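Local coordinates for protein taurine:2-oxoglutarate aminotransferase (Bifidobacterium kashiwanohense PV20-2, PDB 6JIX) that probably transfers the amino group of taurine to 2-oxoglutarate, using pyridoxal 5'-phosphate as its cofactor, at residues T50-L55 / I416-P421; E342-L347 / R365-F370; K135-Y140 / V172-P177; A150-G155 / G166-F171. All blocks are in the same frame, centred on the assembly; numbering follows the deposited sequence.

Interaction 1 of 4, residues T50-L55 / I416-P421; sequences TDMSSL and INICPP. With GLU (glutamic acid), chain N.
Met52 and Pro420 meet through apolar atoms, with CE of Met52 3.9 Å from CB of Pro420. The methionine chain is bent at chi2 and chi3, and the same methyl group lies beside CG2 of Ile418, the two side chains pointing the same way. A little further along, the hydroxyl of Ser54 packs against the second proline, OG to CG of Pro421 being 3.6 Å. Ser54 OG also stands 3.2 Å from Cys419 O, at best a weak bond. Residues Asp51 to Ser54 form a type I beta turn, and in this class-III aminotransferase the turn borders a bound glutamate. Asp51 has CG anti to the backbone N (chi1 -171°), and its OD1 accepts Leu55 N at 2.8 Å from the syn side, the N-H pointing almost straight at it. Ser53 OG binds Leu55 O at 2.6 Å. Ser53 OG lies 3.4 Å from atom O of the bound glutamate. An alanine in place of Ser53 would probably leave Leu55 O without this hydroxyl and open a small gap beside the glutamate carboxylate. Behind the first shell, His63 NE2 bonds to Asp51 OD2, Arg260 holds Pro420 O, and Phe81 of the second subunit packs on Leu55.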
loop_
_atom_site.group_PDB
_atom_site.type_symbol
_atom_site.label_atom_id
_atom_site.label_comp_id
_atom_site.label_asym_id
_atom_site.label_seq_id
_atom_site.Cartn_x
_atom_site.Cartn_y
_atom_site.Cartn_z
ATOM N N THR A 50 -8.449 -6.238 -26.614
ATOM C CA THR A 50 -8.516 -4.786 -26.589
ATOM C C THR A 50 -8.948 -4.392 -25.186
ATOM O O THR A 50 -10.028 -4.790 -24.725
ATOM C CB THR A 50 -9.496 -4.248 -27.641
ATOM O OG1 THR A 50 -9.376 -5.006 -28.856
ATOM C CG2 THR A 50 -9.222 -2.784 -27.955
ATOM N N ASP A 51 -8.119 -3.593 -24.516
ATOM C CA ASP A 51 -8.302 -3.333 -23.089
ATOM C C ASP A 51 -9.348 -2.231 -22.904
ATOM O O ASP A 51 -9.052 -1.075 -22.592
ATOM C CB ASP A 51 -6.967 -2.966 -22.457
ATOM C CG ASP A 51 -7.038 -2.895 -20.952
ATOM O OD1 ASP A 51 -8.058 -3.347 -20.377
ATOM O OD2 ASP A 51 -6.065 -2.386 -20.348
ATOM N N MET A 52 -10.612 -2.620 -23.056
ATOM C CA MET A 52 -11.714 -1.671 -22.972
ATOM C C MET A 52 -12.057 -1.241 -21.535
ATOM O O MET A 52 -12.852 -0.305 -21.359
ATOM C CB MET A 52 -12.936 -2.280 -23.669
ATOM C CG MET A 52 -12.720 -2.459 -25.157
ATOM S SD MET A 52 -12.296 -0.896 -25.968
ATOM C CE MET A 52 -13.888 -0.058 -25.835
ATOM N N SER A 53 -11.449 -1.846 -20.512
ATOM C CA SER A 53 -11.631 -1.408 -19.133
ATOM C C SER A 53 -10.371 -0.765 -18.560
ATOM O O SER A 53 -10.315 -0.494 -17.353
ATOM C CB SER A 53 -12.035 -2.586 -18.247
ATOM O OG SER A 53 -10.889 -3.371 -17.932
ATOM N N SER A 54 -9.354 -0.534 -19.394
ATOM C CA SER A 54 -8.085 0.021 -18.934
ATOM C C SER A 54 -7.532 -0.774 -17.754
ATOM O O SER A 54 -6.983 -0.208 -16.801
ATOM C CB SER A 54 -8.231 1.491 -18.569
ATOM O OG SER A 54 -8.076 2.275 -19.725
ATOM N N LEU A 55 -7.648 -2.104 -17.850
ATOM C CA LEU A 55 -7.380 -3.052 -16.770
ATOM C C LEU A 55 -8.344 -2.793 -15.607
ATOM O O LEU A 55 -9.518 -3.172 -15.693
ATOM C CB LEU A 55 -5.911 -2.998 -16.342
ATOM C CG LEU A 55 -4.918 -3.491 -17.402
ATOM C CD1 LEU A 55 -3.513 -3.642 -16.798
ATOM C CD2 LEU A 55 -5.401 -4.796 -18.008
ATOM N N ILE A 416 -21.987 -3.423 -16.850
ATOM C CA ILE A 416 -20.813 -3.574 -17.690
ATOM C C ILE A 416 -20.140 -2.215 -17.759
ATOM O O ILE A 416 -20.784 -1.209 -18.081
ATOM C CB ILE A 416 -21.167 -4.093 -19.094
ATOM C CG1 ILE A 416 -22.081 -5.319 -18.988
ATOM C CG2 ILE A 416 -19.905 -4.477 -19.810
ATOM C CD1 ILE A 416 -22.485 -5.919 -20.303
ATOM N N ASN A 417 -18.857 -2.180 -17.426
ATOM C CA ASN A 417 -18.091 -0.958 -17.593
ATOM C C ASN A 417 -17.567 -0.863 -19.012
ATOM O O ASN A 417 -17.255 -1.873 -19.651
ATOM C CB ASN A 417 -16.907 -0.907 -16.625
ATOM C CG ASN A 417 -17.340 -0.954 -15.177
ATOM O OD1 ASN A 417 -18.350 -0.352 -14.809
ATOM N ND2 ASN A 417 -16.576 -1.666 -14.342
ATOM N N ILE A 418 -17.463 0.367 -19.501
ATOM C CA ILE A 418 -16.699 0.656 -20.697
ATOM C C ILE A 418 -15.827 1.855 -20.342
ATOM O O ILE A 418 -16.311 2.988 -20.263
ATOM C CB ILE A 418 -17.574 0.917 -21.922
ATOM C CG1 ILE A 418 -18.444 -0.312 -22.205
ATOM C CG2 ILE A 418 -16.693 1.195 -23.126
ATOM C CD1 ILE A 418 -19.879 -0.225 -21.622
ATOM N N CYS A 419 -14.546 1.595 -20.080
ATOM C CA CYS A 419 -13.587 2.613 -19.659
ATOM C C CYS A 419 -12.288 2.368 -20.411
ATOM O O CYS A 419 -11.273 1.968 -19.824
ATOM C CB CYS A 419 -13.366 2.557 -18.147
ATOM S SG CYS A 419 -14.866 2.611 -17.162
ATOM N N PRO A 420 -12.284 2.613 -21.723
ATOM C CA PRO A 420 -11.095 2.329 -22.540
ATOM C C PRO A 420 -9.986 3.328 -22.269
ATOM O O PRO A 420 -10.226 4.416 -21.728
ATOM C CB PRO A 420 -11.619 2.461 -23.978
ATOM C CG PRO A 420 -12.766 3.439 -23.856
ATOM C CD PRO A 420 -13.404 3.143 -22.525
ATOM N N PRO A 421 -8.752 3.004 -22.642
ATOM C CA PRO A 421 -7.649 3.940 -22.403
ATOM C C PRO A 421 -7.910 5.291 -23.055
ATOM O O PRO A 421 -8.479 5.377 -24.145
ATOM C CB PRO A 421 -6.439 3.233 -23.024
ATOM C CG PRO A 421 -6.827 1.790 -23.045
ATOM C CD PRO A 421 -8.296 1.765 -23.288
HETATM N N GLU N . -11.185 -8.089 -16.855
HETATM C CA GLU N . -10.548 -6.793 -16.701
HETATM C C GLU N . -9.216 -6.725 -17.451
HETATM O O GLU N . -9.130 -6.158 -18.601
HETATM C CB GLU N . -10.289 -6.586 -15.217
HETATM C CG GLU N . -9.703 -7.851 -14.624
HETATM C CD GLU N . -9.582 -7.750 -13.111
HETATM O OE1 GLU N . -10.608 -7.334 -12.517
HETATM O OE2 GLU N . -8.511 -8.060 -12.475
HETATM O OXT GLU N . -8.210 -7.233 -16.898
#

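Interaction 2 of 4, residues E342-L347 / R365-F370; sequences EMEGIL and RCIGLF
Glu344 and Gly368 bring helix 342-347 and strand 365-367 together, their CA atoms 4.7 Å apart, while the short axes run nearly antiparallel (164°) and approach to 8.6 Å. Gly368 stands second in the type II' turn from Ile367 to Phe370, which joins two antiparallel strands as a two-residue beta hairpin; both backbone bonds between Ile367 and Phe370 close it. The glutamate reaches this turn with CG anti to the backbone N (chi1 176°) and the chain extended to CD. OE1 of Glu344 then accepts the Gly368 N-H at 2.5 Å through its anti lone pair, with an almost straight N-H...O angle of 170°. The other oxygen, OE2, forms a salt bridge with Lys341, so the carboxylate is gripped at both ends. Beside this polar link lies an apolar patch. CD2 of Leu347 sits 3.7 Å from SG of Cys366 and 3.9 Å from CD2 of Leu369, and the latter methyl also touches CB of Met343. Helix 336-357 thereby lies against the hairpin of strands 361-367 and 370-376. Leu347 and Cys366 both reach Ser371 on the second of these strands, and Met343 packs against Leu429 of helix 426-447.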
loop_
_atom_site.group_PDB
_atom_site.type_symbol
_atom_site.label_atom_id
_atom_site.label_comp_id
_atom_site.label_asym_id
_atom_site.label_seq_id
_atom_site.Cartn_x
_atom_site.Cartn_y
_atom_site.Cartn_z
ATOM N N GLU A 342 -13.783 14.620 -26.794
ATOM C CA GLU A 342 -14.174 14.308 -28.164
ATOM C C GLU A 342 -14.456 12.812 -28.339
ATOM O O GLU A 342 -15.342 12.433 -29.116
ATOM C CB GLU A 342 -13.107 14.814 -29.129
ATOM C CG GLU A 342 -12.998 14.044 -30.420
ATOM C CD GLU A 342 -11.790 14.484 -31.226
ATOM O OE1 GLU A 342 -11.144 15.476 -30.805
ATOM O OE2 GLU A 342 -11.490 13.844 -32.267
ATOM N N MET A 343 -13.704 11.936 -27.661
ATOM C CA MET A 343 -14.087 10.528 -27.703
ATOM C C MET A 343 -15.387 10.284 -26.938
ATOM O O MET A 343 -16.113 9.332 -27.248
ATOM C CB MET A 343 -12.980 9.633 -27.146
ATOM C CG MET A 343 -11.696 9.668 -27.934
ATOM S SD MET A 343 -11.821 9.164 -29.669
ATOM C CE MET A 343 -12.067 10.763 -30.465
ATOM N N GLU A 344 -15.702 11.120 -25.941
ATOM C CA GLU A 344 -17.000 10.999 -25.290
ATOM C C GLU A 344 -18.110 11.119 -26.318
ATOM O O GLU A 344 -19.126 10.410 -26.243
ATOM C CB GLU A 344 -17.173 12.058 -24.197
ATOM C CG GLU A 344 -18.564 12.031 -23.565
ATOM C CD GLU A 344 -18.817 13.201 -22.628
ATOM O OE1 GLU A 344 -18.348 13.160 -21.473
ATOM O OE2 GLU A 344 -19.486 14.170 -23.040
ATOM N N GLY A 345 -17.914 12.003 -27.302
ATOM C CA GLY A 345 -18.856 12.241 -28.379
ATOM C C GLY A 345 -19.090 11.045 -29.272
ATOM O O GLY A 345 -20.023 11.069 -30.083
ATOM N N ILE A 346 -18.240 10.032 -29.187
ATOM C CA ILE A 346 -18.460 8.766 -29.869
ATOM C C ILE A 346 -19.095 7.748 -28.942
ATOM O O ILE A 346 -20.079 7.103 -29.298
ATOM C CB ILE A 346 -17.127 8.227 -30.436
ATOM C CG1 ILE A 346 -16.450 9.247 -31.344
ATOM C CG2 ILE A 346 -17.339 6.901 -31.133
ATOM C CD1 ILE A 346 -15.347 8.641 -32.150
ATOM N N LEU A 347 -18.560 7.621 -27.727
ATOM C CA LEU A 347 -18.962 6.532 -26.845
ATOM C C LEU A 347 -20.363 6.769 -26.277
ATOM O O LEU A 347 -21.213 5.872 -26.313
ATOM C CB LEU A 347 -17.919 6.354 -25.736
ATOM C CG LEU A 347 -18.217 5.358 -24.614
ATOM C CD1 LEU A 347 -18.101 3.939 -25.112
ATOM C CD2 LEU A 347 -17.275 5.589 -23.460
ATOM N N ARG A 365 -24.709 5.301 -18.829
ATOM C CA ARG A 365 -24.080 6.459 -18.232
ATOM C C ARG A 365 -22.688 6.564 -18.830
ATOM O O ARG A 365 -22.020 5.551 -19.041
ATOM C CB ARG A 365 -24.034 6.337 -16.710
ATOM C CG ARG A 365 -25.419 6.296 -16.061
ATOM C CD ARG A 365 -25.368 5.873 -14.603
ATOM N NE ARG A 365 -24.788 4.544 -14.457
ATOM C CZ ARG A 365 -25.390 3.411 -14.816
ATOM N NH1 ARG A 365 -26.616 3.428 -15.343
ATOM N NH2 ARG A 365 -24.767 2.252 -14.642
ATOM N N CYS A 366 -22.263 7.785 -19.120
ATOM C CA CYS A 366 -20.967 7.991 -19.746
ATOM C C CYS A 366 -20.584 9.435 -19.524
ATOM O O CYS A 366 -21.334 10.326 -19.923
ATOM C CB CYS A 366 -21.003 7.679 -21.251
ATOM S SG CYS A 366 -19.475 8.211 -22.163
ATOM N N ILE A 367 -19.425 9.663 -18.909
ATOM C CA ILE A 367 -18.785 10.972 -18.886
ATOM C C ILE A 367 -17.324 10.778 -19.270
ATOM O O ILE A 367 -16.614 9.984 -18.642
ATOM C CB ILE A 367 -18.914 11.652 -17.516
ATOM C CG1 ILE A 367 -18.396 13.085 -17.595
ATOM C CG2 ILE A 367 -18.215 10.843 -16.452
ATOM C CD1 ILE A 367 -18.716 13.871 -16.368
ATOM N N GLY A 368 -16.877 11.494 -20.304
ATOM C CA GLY A 368 -15.563 11.224 -20.872
ATOM C C GLY A 368 -15.490 9.793 -21.378
ATOM O O GLY A 368 -16.340 9.319 -22.143
ATOM N N LEU A 369 -14.451 9.088 -20.971
ATOM C CA LEU A 369 -14.345 7.666 -21.253
ATOM C C LEU A 369 -14.617 6.851 -19.986
ATOM O O LEU A 369 -13.972 5.838 -19.726
ATOM C CB LEU A 369 -12.987 7.349 -21.879
ATOM C CG LEU A 369 -12.846 7.932 -23.293
ATOM C CD1 LEU A 369 -11.425 7.836 -23.818
ATOM C CD2 LEU A 369 -13.808 7.246 -24.242
ATOM N N PHE A 370 -15.582 7.316 -19.186
ATOM C CA PHE A 370 -16.017 6.711 -17.923
ATOM C C PHE A 370 -17.504 6.371 -18.076
ATOM O O PHE A 370 -18.367 7.249 -17.948
ATOM C CB PHE A 370 -15.771 7.684 -16.768
ATOM C CG PHE A 370 -15.647 7.034 -15.418
ATOM C CD1 PHE A 370 -15.045 5.787 -15.271
ATOM C CD2 PHE A 370 -16.114 7.684 -14.281
ATOM C CE1 PHE A 370 -14.925 5.195 -14.003
ATOM C CE2 PHE A 370 -15.999 7.099 -13.017
ATOM C CZ PHE A 370 -15.405 5.853 -12.878
#

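Interaction 3 of 4, residues K135-Y140 / V172-P177; sequences KIFSCY and VHFMNP
Phe137, Ser138 and Cys139 pair in parallel with Val172, His173 and Phe174 at the margin of the seven-stranded mixed sheet, the central sheet of the large domain in fold type I PLP enzymes. The two short strand axes are turned 32° from each other. Four backbone bonds join them: Val172 N to Ile136 O, Ser138 N to Val172 O, Phe174 N to Ser138 O and Tyr140 N to Phe174 O. On one face of the sheet, CB of Val172 lies over the Phe137 ring, 4.0 Å from its centroid. Further along that face SG of Cys139 approaches the Phe174 ring obliquely, 3.4 Å from CZ, a sulfur-aromatic contact. Helix 190-208 covers this face through Leu205 and Gln204. The other face carries Ser138 and His173; here CD2 of His173 comes to 3.5 Å from Ser138 OG, whose hydroxyl bonds to Ala153 O. With CG anti to its carbonyl carbon (chi1 -86°), Tyr140 brings its ring against segment 172-177, its side chain crossing those of His173 and Met175 at about a right angle. CE of Met175 meets CD2 of Tyr140, and CB of His173 rests over the tyrosine ring, 3.4 Å from the centroid and 16° off the normal.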
loop_
_atom_site.group_PDB
_atom_site.type_symbol
_atom_site.label_atom_id
_atom_site.label_comp_id
_atom_site.label_asym_id
_atom_site.label_seq_id
_atom_site.Cartn_x
_atom_site.Cartn_y
_atom_site.Cartn_z
ATOM N N LYS A 135 -15.877 10.802 13.715
ATOM C CA LYS A 135 -16.717 10.059 12.779
ATOM C C LYS A 135 -16.401 10.372 11.323
ATOM O O LYS A 135 -16.115 11.519 10.967
ATOM C CB LYS A 135 -18.194 10.361 13.048
ATOM C CG LYS A 135 -18.765 9.631 14.248
ATOM C CD LYS A 135 -20.172 10.109 14.568
ATOM C CE LYS A 135 -20.477 9.963 16.062
ATOM N NZ LYS A 135 -21.931 9.793 16.324
ATOM N N ILE A 136 -16.524 9.347 10.480
ATOM C CA ILE A 136 -16.403 9.448 9.027
ATOM C C ILE A 136 -17.729 8.999 8.424
ATOM O O ILE A 136 -18.195 7.888 8.710
ATOM C CB ILE A 136 -15.265 8.572 8.473
ATOM C CG1 ILE A 136 -13.906 8.952 9.075
ATOM C CG2 ILE A 136 -15.286 8.597 6.940
ATOM C CD1 ILE A 136 -13.382 10.323 8.671
ATOM N N PHE A 137 -18.337 9.853 7.600
ATOM C CA PHE A 137 -19.491 9.467 6.794
ATOM C C PHE A 137 -19.030 9.011 5.414
ATOM O O PHE A 137 -18.173 9.652 4.788
ATOM C CB PHE A 137 -20.469 10.642 6.637
ATOM C CG PHE A 137 -21.532 10.711 7.707
ATOM C CD1 PHE A 137 -21.198 10.629 9.048
ATOM C CD2 PHE A 137 -22.864 10.870 7.365
ATOM C CE1 PHE A 137 -22.176 10.685 10.036
ATOM C CE2 PHE A 137 -23.858 10.937 8.352
ATOM C CZ PHE A 137 -23.509 10.840 9.693
ATOM N N SER A 138 -19.620 7.923 4.920
ATOM C CA SER A 138 -19.336 7.510 3.550
ATOM C C SER A 138 -20.532 6.760 2.987
ATOM O O SER A 138 -21.419 6.316 3.726
ATOM C CB SER A 138 -18.072 6.654 3.454
ATOM O OG SER A 138 -18.069 5.636 4.427
ATOM N N CYS A 139 -20.533 6.606 1.662
ATOM C CA CYS A 139 -21.702 6.089 0.964
ATOM C C CYS A 139 -21.725 4.569 0.988
ATOM O O CYS A 139 -20.680 3.915 0.890
ATOM C CB CYS A 139 -21.721 6.558 -0.486
ATOM S SG CYS A 139 -21.520 8.308 -0.713
ATOM N N TYR A 140 -22.937 4.013 1.091
ATOM C CA TYR A 140 -23.120 2.570 0.958
ATOM C C TYR A 140 -22.722 2.086 -0.435
ATOM O O TYR A 140 -22.141 1.004 -0.581
ATOM C CB TYR A 140 -24.576 2.195 1.250
ATOM C CG TYR A 140 -24.902 1.960 2.707
ATOM C CD1 TYR A 140 -24.241 0.988 3.444
ATOM C CD2 TYR A 140 -25.885 2.706 3.352
ATOM C CE1 TYR A 140 -24.549 0.773 4.798
ATOM C CE2 TYR A 140 -26.202 2.493 4.698
ATOM C CZ TYR A 140 -25.538 1.525 5.415
ATOM O OH TYR A 140 -25.847 1.312 6.751
ATOM N N VAL A 172 -19.874 5.800 9.746
ATOM C CA VAL A 172 -21.308 5.875 9.502
ATOM C C VAL A 172 -21.559 5.900 7.999
ATOM O O VAL A 172 -20.963 6.708 7.271
ATOM C CB VAL A 172 -21.922 7.119 10.164
ATOM C CG1 VAL A 172 -23.446 7.044 10.108
ATOM C CG2 VAL A 172 -21.453 7.247 11.580
ATOM N N HIS A 173 -22.470 5.048 7.536
ATOM C CA HIS A 173 -22.770 4.920 6.120
ATOM C C HIS A 173 -24.119 5.540 5.802
ATOM O O HIS A 173 -25.089 5.348 6.541
ATOM C CB HIS A 173 -22.736 3.450 5.706
ATOM C CG HIS A 173 -21.375 2.848 5.817
ATOM N ND1 HIS A 173 -20.979 2.094 6.903
ATOM C CD2 HIS A 173 -20.294 2.932 5.004
ATOM C CE1 HIS A 173 -19.722 1.718 6.741
ATOM N NE2 HIS A 173 -19.284 2.213 5.597
ATOM N N PHE A 174 -24.170 6.299 4.710
ATOM C CA PHE A 174 -25.420 6.849 4.212
ATOM C C PHE A 174 -25.677 6.371 2.795
ATOM O O PHE A 174 -24.747 6.137 2.019
ATOM C CB PHE A 174 -25.458 8.395 4.254
ATOM C CG PHE A 174 -24.465 9.082 3.354
ATOM C CD1 PHE A 174 -23.096 9.030 3.621
ATOM C CD2 PHE A 174 -24.904 9.838 2.274
ATOM C CE1 PHE A 174 -22.187 9.699 2.803
ATOM C CE2 PHE A 174 -24.013 10.492 1.448
ATOM C CZ PHE A 174 -22.653 10.436 1.713
ATOM N N MET A 175 -26.951 6.212 2.472
ATOM C CA MET A 175 -27.340 5.743 1.150
ATOM C C MET A 175 -27.280 6.891 0.146
ATOM O O MET A 175 -27.849 7.962 0.382
ATOM C CB MET A 175 -28.746 5.147 1.190
ATOM C CG MET A 175 -29.210 4.585 -0.136
ATOM S SD MET A 175 -28.191 3.205 -0.721
ATOM C CE MET A 175 -27.961 2.338 0.830
ATOM N N ASN A 176 -26.531 6.687 -0.955
ATOM C CA ASN A 176 -26.503 7.642 -2.055
ATOM C C ASN A 176 -27.410 7.170 -3.183
ATOM O O ASN A 176 -27.661 5.969 -3.323
ATOM C CB ASN A 176 -25.079 7.848 -2.602
ATOM C CG ASN A 176 -24.277 6.550 -2.715
ATOM O OD1 ASN A 176 -24.590 5.537 -2.081
ATOM N ND2 ASN A 176 -23.211 6.590 -3.514
ATOM N N PRO A 177 -27.913 8.095 -4.000
ATOM C CA PRO A 177 -28.890 7.718 -5.032
ATOM C C PRO A 177 -28.223 7.058 -6.226
ATOM O O PRO A 177 -27.187 7.512 -6.716
ATOM C CB PRO A 177 -29.512 9.060 -5.437
ATOM C CG PRO A 177 -28.403 10.037 -5.213
ATOM C CD PRO A 177 -27.656 9.546 -3.987
#

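Interaction 4 of 4, residues A150-G155 / G166-F171; sequences ASNASG and GSAPGF
Asn152 lays its CB over one face of the Phe171 ring, 4.0 Å from the centroid and 15° off the normal, a CH-pi contact. Next to it, CB of Ala153 meets CE1 of the same ring at 3.8 Å, and the phenylalanine thus packs on two successive helical residues. From CB the asparagine amide turns to the loop. OD1 of Asn152 accepts Ala168 N at 3.0 Å, the donor standing above the amide plane (56° out of it), while ND2 donates a proton to Ile148 O one turn back in the helix. ND2 also touches CB of Ala168 at 3.7 Å. The contact joins the end of helix 148-153 to the irregular loop that leads into strand 171-174, the outer strand of the large sheet within this chain. An alanine at Asn152 would keep the CB over the ring but would probably leave Ala168 N and Ile148 O without these partners, letting the loop shift. The Phe171 side chain also touches Ile124 and Arg128 of helix 116-131, and the residue packs on Ile148 of the second subunit. Just past the helix, Ser154 OG bonds back to Ala150 O at 2.7 Å and also to the backbone N of His144, a residue of the PLP pocket.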
loop_
_atom_site.group_PDB
_atom_site.type_symbol
_atom_site.label_atom_id
_atom_site.label_comp_id
_atom_site.label_asym_id
_atom_site.label_seq_id
_atom_site.Cartn_x
_atom_site.Cartn_y
_atom_site.Cartn_z
ATOM N N ALA A 150 -9.882 1.495 5.063
ATOM C CA ALA A 150 -10.601 1.834 3.842
ATOM C C ALA A 150 -11.812 0.928 3.627
ATOM O O ALA A 150 -12.813 1.361 3.040
ATOM C CB ALA A 150 -9.656 1.756 2.642
ATOM N N SER A 151 -11.752 -0.320 4.114
ATOM C CA SER A 151 -12.847 -1.257 3.898
ATOM C C SER A 151 -14.021 -0.959 4.818
ATOM O O SER A 151 -15.178 -1.104 4.409
ATOM C CB SER A 151 -12.367 -2.698 4.089
ATOM O OG SER A 151 -13.322 -3.615 3.582
ATOM N N ASN A 152 -13.752 -0.534 6.060
ATOM C CA ASN A 152 -14.841 -0.068 6.910
ATOM C C ASN A 152 -15.508 1.158 6.298
ATOM O O ASN A 152 -16.732 1.325 6.395
ATOM C CB ASN A 152 -14.335 0.233 8.321
ATOM C CG ASN A 152 -14.436 -0.963 9.240
ATOM O OD1 ASN A 152 -15.494 -1.249 9.821
ATOM N ND2 ASN A 152 -13.336 -1.674 9.377
ATOM N N ALA A 153 -14.725 2.019 5.641
ATOM C CA ALA A 153 -15.318 3.170 4.973
ATOM C C ALA A 153 -16.056 2.779 3.696
ATOM O O ALA A 153 -16.968 3.504 3.276
ATOM C CB ALA A 153 -14.241 4.210 4.659
ATOM N N SER A 154 -15.707 1.645 3.091
ATOM C CA SER A 154 -16.339 1.219 1.847
ATOM C C SER A 154 -17.752 0.704 2.088
ATOM O O SER A 154 -18.037 0.072 3.114
ATOM C CB SER A 154 -15.498 0.144 1.174
ATOM O OG SER A 154 -14.262 0.705 0.805
ATOM N N GLY A 155 -18.636 0.978 1.130
ATOM C CA GLY A 155 -20.026 0.560 1.215
ATOM C C GLY A 155 -20.332 -0.851 0.747
ATOM O O GLY A 155 -21.161 -1.541 1.363
ATOM N N GLY A 166 -15.652 -7.319 14.257
ATOM C CA GLY A 166 -16.285 -6.042 14.585
ATOM C C GLY A 166 -16.051 -4.892 13.607
ATOM O O GLY A 166 -15.027 -4.854 12.912
ATOM N N SER A 167 -17.001 -3.954 13.521
ATOM C CA SER A 167 -16.809 -2.756 12.714
ATOM C C SER A 167 -15.903 -1.789 13.455
ATOM O O SER A 167 -16.036 -1.610 14.667
ATOM C CB SER A 167 -18.138 -2.056 12.442
ATOM O OG SER A 167 -19.182 -2.993 12.278
ATOM N N ALA A 168 -15.007 -1.135 12.729
ATOM C CA ALA A 168 -14.179 -0.138 13.385
ATOM C C ALA A 168 -15.049 1.072 13.730
ATOM O O ALA A 168 -15.895 1.478 12.925
ATOM C CB ALA A 168 -13.002 0.259 12.494
ATOM N N PRO A 169 -14.867 1.674 14.906
ATOM C CA PRO A 169 -15.789 2.733 15.333
ATOM C C PRO A 169 -15.645 3.999 14.498
ATOM O O PRO A 169 -14.582 4.311 13.952
ATOM C CB PRO A 169 -15.397 2.987 16.798
ATOM C CG PRO A 169 -14.461 1.879 17.169
ATOM C CD PRO A 169 -13.805 1.444 15.894
ATOM N N GLY A 170 -16.737 4.746 14.424
ATOM C CA GLY A 170 -16.702 6.041 13.787
ATOM C C GLY A 170 -16.936 6.021 12.302
ATOM O O GLY A 170 -16.622 7.010 11.631
ATOM N N PHE A 171 -17.467 4.930 11.764
ATOM C CA PHE A 171 -17.734 4.811 10.337
ATOM C C PHE A 171 -19.242 4.688 10.133
ATOM O O PHE A 171 -19.807 3.601 10.297
ATOM C CB PHE A 171 -16.990 3.622 9.747
ATOM C CG PHE A 171 -15.527 3.855 9.600
ATOM C CD1 PHE A 171 -15.030 4.527 8.487
ATOM C CD2 PHE A 171 -14.635 3.414 10.587
ATOM C CE1 PHE A 171 -13.668 4.750 8.357
ATOM C CE2 PHE A 171 -13.267 3.637 10.470
ATOM C CZ PHE A 171 -12.777 4.299 9.359
#

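Overall arrangement
Interactions 3 and 4 have centres 10 Å apart: strand 135-139 leads on towards helix 148-153, and interaction 4 is nested within the loop that interaction 3 closes. They touch where Ser138 meets Ala153 and where Ile136 meets Gly170, so loop, helix and sheet margin form one unit. Interactions 1 and 2, with centres 12 Å apart, share the antiparallel sheet of 361-367, 370-376 and 415-418, and pack through Ile418 on Leu347 and Cys419 on Phe370. Along the chain, interaction 1 encloses the other three, and 3 and 4 close before 2 opens. The two pairs lie about 28 to 33 Å apart between centres; interaction 1 borders bound glutamate, whereas interaction 3 lies away from the annotated sites.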